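Local coordinates for cation-transporting ATPase, E1-E2 family protein (Streptococcus pneumoniae, PDB 4F2F) that probably pumps Cu(I) out of the cell at the expense of ATP, its cupredoxin-fold metal-binding domain holding two copper(I) ions, at residues Arg82-Cys87 with Met91-Tyr96; Lys23-Ala28 with Ile40-Ala45; Gly13-Arg18 with Ile30-Gly35. All blocks are in the same frame, centred on the assembly; numbering follows the deposited sequence.

Interaction 1: residues Arg82-Cys87 with Met91-Tyr96; sequences RHEFSC and MQKGSY. With CU1 (copper (I) ion), chain C; CU1 (copper (I) ion), chain B.
C87 and M91 each give a sulfur to a copper(I) ion: SG of C87 lies 2.1 Å from one copper and SD of M91 2.2 Å from the other. Soft thiolate and thioether donors suit Cu(I). C50 joins both sites, and M89 completes the M91 site. The thiolate also accepts a nearly straight hydrogen bond from N of Q92 (174°, N to SG 3.4 Å) and a weak one from N of M91; such bonds would probably temper its negative charge. With chi1 of C87 at 67°, SG is placed to meet both these N-H groups and the copper.

Backbone bonds pair H83 with Y96 and F85 with G94, and N of C87 donates a hydrogen bond to O of Q92 near the hairpin end. This antiparallel hairpin, strands 81-87 and 93-99, carries the metal-binding loop at its turn, as in cupredoxins.

Aromatic contacts fill the face of H83, F85 and Y96. CB of H83 sits over the Y96 ring, 3.5 Å from its centroid, while ND1 and NE2 of H83 are hydrogen-bonded to the E58 carboxylate and the backbone O of E79. CA of G94 lies over the F85 ring, 3.8 Å from its centroid, where a CB would collide with CZ.

On the other face, CB of S95 lies over the R82 guanidinium, 3.6 Å from CZ. A water bridges E84 OE2 to K93 NZ.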
loop_
_atom_site.group_PDB
_atom_site.type_symbol
_atom_site.label_atom_id
_atom_site.label_comp_id
_atom_site.label_asym_id
_atom_site.label_seq_id
_atom_site.Cartn_x
_atom_site.Cartn_y
_atom_site.Cartn_z
ATOM N N ARG A 82 -1.939 5.411 12.076
ATOM C CA ARG A 82 -2.211 5.649 10.663
ATOM C C ARG A 82 -0.997 6.260 9.972
ATOM O O ARG A 82 -0.415 7.232 10.460
ATOM C CB ARG A 82 -3.410 6.587 10.522
ATOM C CG ARG A 82 -3.797 6.923 9.092
ATOM C CD ARG A 82 -4.539 8.251 9.046
ATOM N NE ARG A 82 -5.181 8.492 7.757
ATOM C CZ ARG A 82 -4.578 9.045 6.710
ATOM N NH1 ARG A 82 -3.306 9.410 6.787
ATOM N NH2 ARG A 82 -5.249 9.228 5.580
ATOM N N HIS A 83 -0.626 5.687 8.831
ATOM C CA HIS A 83 0.506 6.162 8.045
ATOM C C HIS A 83 0.079 6.326 6.594
ATOM O O HIS A 83 -0.781 5.593 6.109
ATOM C CB HIS A 83 1.666 5.170 8.128
ATOM C CG HIS A 83 2.018 4.770 9.526
ATOM N ND1 HIS A 83 2.722 5.590 10.378
ATOM C CD2 HIS A 83 1.760 3.637 10.220
ATOM C CE1 HIS A 83 2.880 4.983 11.541
ATOM N NE2 HIS A 83 2.308 3.795 11.470
ATOM N N GLU A 84 0.681 7.283 5.897
ATOM C CA GLU A 84 0.300 7.552 4.517
ATOM C C GLU A 84 1.177 6.812 3.514
ATOM O O GLU A 84 2.384 6.662 3.713
ATOM C CB GLU A 84 0.346 9.059 4.235
ATOM C CG GLU A 84 0.143 9.439 2.768
ATOM C CD GLU A 84 0.202 10.940 2.542
ATOM O OE1 GLU A 84 1.018 11.389 1.708
ATOM O OE2 GLU A 84 -0.572 11.672 3.192
ATOM N N PHE A 85 0.546 6.328 2.449
ATOM C CA PHE A 85 1.259 5.932 1.243
ATOM C C PHE A 85 0.632 6.704 0.088
ATOM O O PHE A 85 -0.488 7.196 0.201
ATOM C CB PHE A 85 1.223 4.409 1.019
ATOM C CG PHE A 85 -0.105 3.874 0.541
ATOM C CD1 PHE A 85 -0.466 3.954 -0.796
ATOM C CD2 PHE A 85 -0.969 3.239 1.421
ATOM C CE1 PHE A 85 -1.675 3.444 -1.239
ATOM C CE2 PHE A 85 -2.181 2.728 0.984
ATOM C CZ PHE A 85 -2.532 2.830 -0.348
ATOM N N SER A 86 1.361 6.846 -1.009
ATOM C CA SER A 86 0.857 7.617 -2.130
ATOM C C SER A 86 1.613 7.243 -3.388
ATOM O O SER A 86 2.525 6.417 -3.347
ATOM C CB SER A 86 1.016 9.116 -1.860
ATOM O OG SER A 86 2.378 9.506 -1.902
ATOM N N CYS A 87 1.223 7.837 -4.510
ATOM C CA CYS A 87 2.044 7.763 -5.708
ATOM C C CYS A 87 3.281 8.625 -5.497
ATOM O O CYS A 87 3.393 9.329 -4.492
ATOM C CB CYS A 87 1.267 8.247 -6.930
ATOM S SG CYS A 87 0.881 10.009 -6.893
ATOM N N MET A 91 -0.026 12.886 -5.303
ATOM C CA MET A 91 -1.339 13.341 -5.766
ATOM C C MET A 91 -2.436 12.338 -5.421
ATOM O O MET A 91 -3.544 12.720 -5.048
ATOM C CB MET A 91 -1.328 13.597 -7.275
ATOM C CG MET A 91 -0.424 14.739 -7.703
ATOM S SD MET A 91 -0.348 14.940 -9.493
ATOM C CE MET A 91 -1.988 15.569 -9.851
ATOM N N GLN A 92 -2.124 11.055 -5.562
ATOM C CA GLN A 92 -3.060 9.992 -5.211
ATOM C C GLN A 92 -2.621 9.346 -3.904
ATOM O O GLN A 92 -1.510 8.826 -3.807
ATOM C CB GLN A 92 -3.135 8.953 -6.332
ATOM C CG GLN A 92 -3.620 9.512 -7.662
ATOM C CD GLN A 92 -5.072 9.944 -7.616
ATOM O OE1 GLN A 92 -5.851 9.447 -6.803
ATOM N NE2 GLN A 92 -5.445 10.876 -8.488
ATOM N N LYS A 93 -3.493 9.379 -2.900
ATOM C CA LYS A 93 -3.109 8.956 -1.558
ATOM C C LYS A 93 -3.898 7.768 -1.014
ATOM O O LYS A 93 -4.984 7.436 -1.495
ATOM C CB LYS A 93 -3.244 10.122 -0.580
ATOM C CG LYS A 93 -2.381 11.323 -0.913
ATOM C CD LYS A 93 -2.775 12.498 -0.043
ATOM C CE LYS A 93 -1.897 13.701 -0.313
ATOM N NZ LYS A 93 -2.425 14.912 0.369
ATOM N N GLY A 94 -3.327 7.141 0.007
ATOM C CA GLY A 94 -3.956 6.048 0.721
ATOM C C GLY A 94 -3.364 6.012 2.113
ATOM O O GLY A 94 -2.541 6.858 2.462
ATOM N N SER A 95 -3.778 5.046 2.920
ATOM C CA SER A 95 -3.246 4.941 4.266
ATOM C C SER A 95 -3.138 3.496 4.707
ATOM O O SER A 95 -3.874 2.627 4.235
ATOM C CB SER A 95 -4.105 5.728 5.263
ATOM O OG SER A 95 -5.328 5.072 5.537
ATOM N N TYR A 96 -2.198 3.242 5.606
ATOM C CA TYR A 96 -2.141 1.957 6.278
ATOM C C TYR A 96 -2.114 2.175 7.781
ATOM O O TYR A 96 -1.283 2.920 8.302
ATOM C CB TYR A 96 -0.958 1.109 5.795
ATOM C CG TYR A 96 0.417 1.714 5.990
ATOM C CD1 TYR A 96 0.920 2.649 5.096
ATOM C CD2 TYR A 96 1.227 1.317 7.046
ATOM C CE1 TYR A 96 2.182 3.186 5.260
ATOM C CE2 TYR A 96 2.489 1.848 7.219
ATOM C CZ TYR A 96 2.961 2.782 6.324
ATOM O OH TYR A 96 4.216 3.313 6.498
HETATM CU CU CU1 C . 0.284 13.106 -10.614
HETATM CU CU CU1 B . 0.164 10.374 -8.883
HETATM O O HOH W 1 -3.813 9.356 2.883
HETATM O O HOH W 2 4.838 5.506 4.721
HETATM O O HOH W 3 -1.180 14.321 2.823
#

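Interaction 2: residues Lys23-Ala28 with Ile40-Ala45; sequences KGYHPA and ITFHRA
Y25 and F42 meet as an offset edge-to-face pair: F42 turns its edge toward the face of Y25, and the ring planes stand 87° apart. Their centroids are 5.7 Å apart. The touch is confined to one side of each ring, where CE2 and CD2 of F42 approach CE1 and CD1 of Y25. CE1 of Y25 lies 3.9 Å from CE2 of F42, an ordinary van der Waals distance. The phenylalanine edge thus comes to the CD1-CE1 side of the tyrosine ring rather than to its centre, and the contact is mainly apolar packing.

The backbones themselves stay well apart, with CA of Y25 and CA of F42 8.9 Å from each other, and the gap is bridged by the two large rings. In both residues CG lies anti to the carbonyl carbon (chi1 -66° in Y25, -76° in F42), a turn that sends the rings toward each other across the gap. The contact joins the short strand 25-26 to strand 38-44 across the buried interior of the cupredoxin-like beta fold; both strands pair with strand 14-21.

Further out, I19 packs on both rings, and I54 and I73 add aliphatic cover to F42, a phenylalanine suited to so apolar a site. Tyrosine suits position 25 because its ring packs in the interior, meeting F85 in a second edge-to-face contact and touching Q92, while the phenol end reaches the copper-binding hairpin: the nearest side-chain atom of Y25, its OH, is about 6 Å from a copper ion. The turn before Y25 is shaped by G24, whose backbone angles would jam a CB against the preceding carbonyl. H26 NE2 ties back to O of K23 at 2.8 Å, and N of G24 is hydrogen-bonded to OH of Y51, which helps place this loop.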
loop_
_atom_site.group_PDB
_atom_site.type_symbol
_atom_site.label_atom_id
_atom_site.label_comp_id
_atom_site.label_asym_id
_atom_site.label_seq_id
_atom_site.Cartn_x
_atom_site.Cartn_y
_atom_site.Cartn_z
ATOM N N LYS A 23 -7.679 5.231 -11.264
ATOM C CA LYS A 23 -8.602 6.216 -10.719
ATOM C C LYS A 23 -8.529 6.167 -9.198
ATOM O O LYS A 23 -9.533 5.952 -8.516
ATOM C CB LYS A 23 -10.026 5.941 -11.205
ATOM C CG LYS A 23 -10.180 6.006 -12.717
ATOM C CD LYS A 23 -9.839 7.392 -13.242
ATOM C CE LYS A 23 -10.087 7.496 -14.736
ATOM N NZ LYS A 23 -9.939 8.896 -15.226
ATOM N N GLY A 24 -7.322 6.360 -8.676
ATOM C CA GLY A 24 -7.067 6.224 -7.255
ATOM C C GLY A 24 -6.584 4.829 -6.914
ATOM O O GLY A 24 -6.492 3.961 -7.786
ATOM N N TYR A 25 -6.268 4.607 -5.644
ATOM C CA TYR A 25 -5.890 3.280 -5.184
ATOM C C TYR A 25 -7.100 2.570 -4.592
ATOM O O TYR A 25 -7.917 3.188 -3.911
ATOM C CB TYR A 25 -4.765 3.366 -4.152
ATOM C CG TYR A 25 -3.461 3.875 -4.718
ATOM C CD1 TYR A 25 -2.670 3.068 -5.523
ATOM C CD2 TYR A 25 -3.017 5.162 -4.443
ATOM C CE1 TYR A 25 -1.471 3.530 -6.044
ATOM C CE2 TYR A 25 -1.821 5.632 -4.959
ATOM C CZ TYR A 25 -1.054 4.811 -5.758
ATOM O OH TYR A 25 0.133 5.277 -6.272
ATOM N N HIS A 26 -7.212 1.273 -4.859
ATOM C CA HIS A 26 -8.333 0.491 -4.350
ATOM C C HIS A 26 -7.876 -0.887 -3.878
ATOM O O HIS A 26 -7.446 -1.709 -4.685
ATOM C CB HIS A 26 -9.413 0.355 -5.424
ATOM C CG HIS A 26 -9.799 1.656 -6.058
ATOM N ND1 HIS A 26 -10.715 2.517 -5.493
ATOM C CD2 HIS A 26 -9.384 2.247 -7.202
ATOM C CE1 HIS A 26 -10.850 3.581 -6.264
ATOM N NE2 HIS A 26 -10.054 3.442 -7.309
ATOM N N PRO A 27 -7.961 -1.144 -2.561
ATOM C CA PRO A 27 -8.449 -0.228 -1.524
ATOM C C PRO A 27 -7.422 0.848 -1.194
ATOM O O PRO A 27 -6.222 0.580 -1.221
ATOM C CB PRO A 27 -8.626 -1.148 -0.316
ATOM C CG PRO A 27 -7.590 -2.202 -0.512
ATOM C CD PRO A 27 -7.541 -2.440 -1.996
ATOM N N ALA A 28 -7.894 2.048 -0.876
ATOM C CA ALA A 28 -7.002 3.146 -0.528
ATOM C C ALA A 28 -6.565 3.069 0.930
ATOM O O ALA A 28 -5.506 3.574 1.296
ATOM C CB ALA A 28 -7.665 4.481 -0.819
ATOM N N ILE A 40 2.587 -5.952 0.282
ATOM C CA ILE A 40 1.511 -5.201 -0.335
ATOM C C ILE A 40 1.743 -5.150 -1.835
ATOM O O ILE A 40 2.661 -4.482 -2.308
ATOM C CB ILE A 40 1.437 -3.774 0.226
ATOM C CG1 ILE A 40 1.424 -3.810 1.754
ATOM C CG2 ILE A 40 0.209 -3.056 -0.304
ATOM C CD1 ILE A 40 1.534 -2.444 2.396
ATOM N N THR A 41 0.911 -5.873 -2.574
ATOM C CA THR A 41 1.067 -5.980 -4.017
ATOM C C THR A 41 0.250 -4.917 -4.734
ATOM O O THR A 41 -0.977 -4.889 -4.640
ATOM C CB THR A 41 0.669 -7.375 -4.519
ATOM O OG1 THR A 41 1.547 -8.348 -3.943
ATOM C CG2 THR A 41 0.765 -7.453 -6.036
ATOM N N PHE A 42 0.950 -4.040 -5.444
ATOM C CA PHE A 42 0.317 -3.004 -6.249
ATOM C C PHE A 42 0.256 -3.431 -7.710
ATOM O O PHE A 42 1.243 -3.911 -8.264
ATOM C CB PHE A 42 1.113 -1.703 -6.154
ATOM C CG PHE A 42 0.918 -0.953 -4.865
ATOM C CD1 PHE A 42 1.603 -1.323 -3.718
ATOM C CD2 PHE A 42 0.066 0.136 -4.808
ATOM C CE1 PHE A 42 1.428 -0.626 -2.534
ATOM C CE2 PHE A 42 -0.109 0.835 -3.628
ATOM C CZ PHE A 42 0.572 0.453 -2.490
ATOM N N HIS A 43 -0.900 -3.254 -8.335
ATOM C CA HIS A 43 -1.020 -3.462 -9.774
ATOM C C HIS A 43 -1.341 -2.142 -10.451
ATOM O O HIS A 43 -2.368 -1.526 -10.164
ATOM C CB HIS A 43 -2.106 -4.491 -10.097
ATOM C CG HIS A 43 -2.360 -4.657 -11.564
ATOM N ND1 HIS A 43 -3.615 -4.543 -12.119
ATOM C CD2 HIS A 43 -1.516 -4.920 -12.589
ATOM C CE1 HIS A 43 -3.535 -4.733 -13.425
ATOM N NE2 HIS A 43 -2.273 -4.963 -13.735
ATOM N N ARG A 44 -0.465 -1.703 -11.349
ATOM C CA ARG A 44 -0.711 -0.468 -12.085
ATOM C C ARG A 44 -1.573 -0.731 -13.314
ATOM O O ARG A 44 -1.088 -1.229 -14.331
ATOM C CB ARG A 44 0.602 0.202 -12.488
ATOM C CG ARG A 44 0.400 1.492 -13.263
ATOM C CD ARG A 44 1.715 2.170 -13.589
ATOM N NE ARG A 44 1.525 3.199 -14.609
ATOM C CZ ARG A 44 2.511 3.820 -15.246
ATOM N NH1 ARG A 44 3.773 3.531 -14.969
ATOM N NH2 ARG A 44 2.230 4.732 -16.166
ATOM N N ALA A 45 -2.853 -0.386 -13.214
ATOM C CA ALA A 45 -3.815 -0.668 -14.273
ATOM C C ALA A 45 -4.144 0.563 -15.110
ATOM O O ALA A 45 -5.175 0.605 -15.781
ATOM C CB ALA A 45 -5.086 -1.252 -13.682
#

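Interaction 3: residues Gly13-Arg18 with Ile30-Gly35; sequences GIQKIR and IQLQKG
The flat carboxamide of Q15 meets the backbone of Q33 with its polar rim: OE1 accepts from N of Q33 at 2.8 Å, and NE2 donates to O of Q33 at 2.9 Å. The first bond is nearly straight (167°) and lies in the carbonyl plane, on a lone pair of OE1. In the second, O of Q33 is tilted 20° from the amide plane. NE2 also donates to O of I36, and this set of bonds should fix the rotation of the amide. CD2 of L32 lies 3.8 Å from OE1, a van der Waals contact beside the amide.

Glutamine suits the place because its amide offers a donor and an acceptor together, on a stem long enough to span strands whose axes come no closer than 8.3 Å here. The Q15 chain is extended beyond CG (chi2 -172°), which carries the amide across.

Farther along, CD1 of I17 packs against CG2 of I30 at 3.5 Å. These branched aliphatic chains suit an interior also lined by I40, V6 and A8. Strands 14-21 and 29-33, nearly antiparallel, both pair with strand 6-11, and the pair of amide hydrogen bonds and the isoleucine contact reach between them on the inner side of a curled cupredoxin-like beta fold.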
loop_
_atom_site.group_PDB
_atom_site.type_symbol
_atom_site.label_atom_id
_atom_site.label_comp_id
_atom_site.label_asym_id
_atom_site.label_seq_id
_atom_site.Cartn_x
_atom_site.Cartn_y
_atom_site.Cartn_z
ATOM N N GLY A 13 2.428 -16.601 8.548
ATOM C CA GLY A 13 3.110 -15.547 9.277
ATOM C C GLY A 13 3.458 -14.344 8.416
ATOM O O GLY A 13 4.317 -13.537 8.776
ATOM N N ILE A 14 2.796 -14.234 7.268
ATOM C CA ILE A 14 2.914 -13.062 6.412
ATOM C C ILE A 14 1.525 -12.479 6.230
ATOM O O ILE A 14 0.553 -13.219 6.089
ATOM C CB ILE A 14 3.452 -13.427 5.019
ATOM C CG1 ILE A 14 4.687 -14.324 5.129
ATOM C CG2 ILE A 14 3.744 -12.161 4.209
ATOM C CD1 ILE A 14 5.971 -13.574 5.386
ATOM N N GLN A 15 1.420 -11.157 6.234
ATOM C CA GLN A 15 0.149 -10.526 5.908
ATOM C C GLN A 15 0.207 -9.962 4.490
ATOM O O GLN A 15 1.107 -9.191 4.156
ATOM C CB GLN A 15 -0.222 -9.452 6.935
ATOM C CG GLN A 15 0.833 -8.383 7.159
ATOM C CD GLN A 15 0.485 -7.475 8.323
ATOM O OE1 GLN A 15 -0.689 -7.275 8.641
ATOM N NE2 GLN A 15 1.505 -6.927 8.967
ATOM N N LYS A 16 -0.735 -10.372 3.650
ATOM C CA LYS A 16 -0.724 -9.952 2.254
ATOM C C LYS A 16 -1.995 -9.216 1.870
ATOM O O LYS A 16 -3.069 -9.479 2.409
ATOM C CB LYS A 16 -0.524 -11.153 1.324
ATOM C CG LYS A 16 0.706 -11.984 1.635
ATOM C CD LYS A 16 0.963 -13.021 0.554
ATOM C CE LYS A 16 2.131 -13.920 0.927
ATOM N NZ LYS A 16 2.888 -14.373 -0.273
ATOM N N ILE A 17 -1.862 -8.292 0.926
ATOM C CA ILE A 17 -3.006 -7.566 0.402
ATOM C C ILE A 17 -2.667 -6.994 -0.970
ATOM O O ILE A 17 -1.516 -6.649 -1.243
ATOM C CB ILE A 17 -3.449 -6.445 1.364
ATOM C CG1 ILE A 17 -4.755 -5.808 0.886
ATOM C CG2 ILE A 17 -2.350 -5.409 1.518
ATOM C CD1 ILE A 17 -5.439 -4.963 1.940
ATOM N N ARG A 18 -3.673 -6.920 -1.834
ATOM C CA ARG A 18 -3.495 -6.432 -3.194
ATOM C C ARG A 18 -4.195 -5.091 -3.367
ATOM O O ARG A 18 -5.337 -4.913 -2.939
ATOM C CB ARG A 18 -4.056 -7.448 -4.189
ATOM C CG ARG A 18 -3.809 -7.112 -5.647
ATOM C CD ARG A 18 -4.465 -8.142 -6.554
ATOM N NE ARG A 18 -4.129 -7.935 -7.959
ATOM C CZ ARG A 18 -4.807 -7.142 -8.781
ATOM N NH1 ARG A 18 -5.862 -6.470 -8.342
ATOM N NH2 ARG A 18 -4.426 -7.017 -10.047
ATOM N N ILE A 30 -5.926 0.504 4.248
ATOM C CA ILE A 30 -5.741 -0.871 4.689
ATOM C C ILE A 30 -5.303 -0.931 6.147
ATOM O O ILE A 30 -4.880 0.072 6.724
ATOM C CB ILE A 30 -4.715 -1.620 3.812
ATOM C CG1 ILE A 30 -3.299 -1.104 4.071
ATOM C CG2 ILE A 30 -5.074 -1.500 2.337
ATOM C CD1 ILE A 30 -2.233 -1.831 3.276
ATOM N N GLN A 31 -5.411 -2.118 6.736
ATOM C CA GLN A 31 -4.990 -2.340 8.111
ATOM C C GLN A 31 -3.927 -3.432 8.167
ATOM O O GLN A 31 -4.040 -4.460 7.495
ATOM C CB GLN A 31 -6.189 -2.719 8.985
ATOM C CG GLN A 31 -5.841 -2.935 10.452
ATOM C CD GLN A 31 -7.013 -3.452 11.264
ATOM O OE1 GLN A 31 -7.936 -2.707 11.593
ATOM N NE2 GLN A 31 -6.978 -4.739 11.594
ATOM N N LEU A 32 -2.889 -3.195 8.962
ATOM C CA LEU A 32 -1.793 -4.144 9.110
ATOM C C LEU A 32 -1.532 -4.432 10.585
ATOM O O LEU A 32 -1.710 -3.560 11.433
ATOM C CB LEU A 32 -0.520 -3.592 8.467
ATOM C CG LEU A 32 -0.560 -3.218 6.986
ATOM C CD1 LEU A 32 0.754 -2.578 6.576
ATOM C CD2 LEU A 32 -0.857 -4.434 6.121
ATOM N N GLN A 33 -1.107 -5.656 10.881
ATOM C CA GLN A 33 -0.734 -6.036 12.239
ATOM C C GLN A 33 0.732 -5.703 12.497
ATOM O O GLN A 33 1.597 -6.010 11.677
ATOM C CB GLN A 33 -0.978 -7.533 12.456
ATOM C CG GLN A 33 -2.448 -7.932 12.485
ATOM C CD GLN A 33 -3.130 -7.544 13.782
ATOM O OE1 GLN A 33 -2.549 -7.658 14.860
ATOM N NE2 GLN A 33 -4.371 -7.078 13.684
ATOM N N LYS A 34 1.011 -5.075 13.636
ATOM C CA LYS A 34 2.382 -4.722 13.994
ATOM C C LYS A 34 3.249 -5.970 14.175
ATOM O O LYS A 34 2.801 -6.975 14.730
ATOM C CB LYS A 34 2.398 -3.869 15.271
ATOM C CG LYS A 34 3.770 -3.707 15.919
ATOM C CD LYS A 34 3.666 -3.010 17.273
ATOM C CE LYS A 34 4.924 -3.216 18.111
ATOM N NZ LYS A 34 6.123 -2.556 17.523
ATOM N N GLY A 35 4.483 -5.908 13.684
ATOM C CA GLY A 35 5.441 -6.980 13.891
ATOM C C GLY A 35 5.346 -8.155 12.931
ATOM O O GLY A 35 6.161 -9.076 12.993
#

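How the interactions relate
The three contacts belong to one curled sheet and touch one another through backbone bonds and side-chain packing. Only interaction 1 supplies copper ligands. Interaction 2, the two centres about 11 Å apart, reaches it through Y25, whose OH lies 3.2 Å from CA of C87, and through a probable hydrogen bond from N of S95 to O of A28 (2.8 Å). Interaction 3 stands about 16 Å from each of the others, centre to centre. It meets interaction 1 where N of I30 lies 3.0 Å from O of S95, and interaction 2 where N of T41 lies 2.9 Å from O of I17. In the chain, the segments of interactions 2 and 3 alternate, and both precede the metal-binding hairpin.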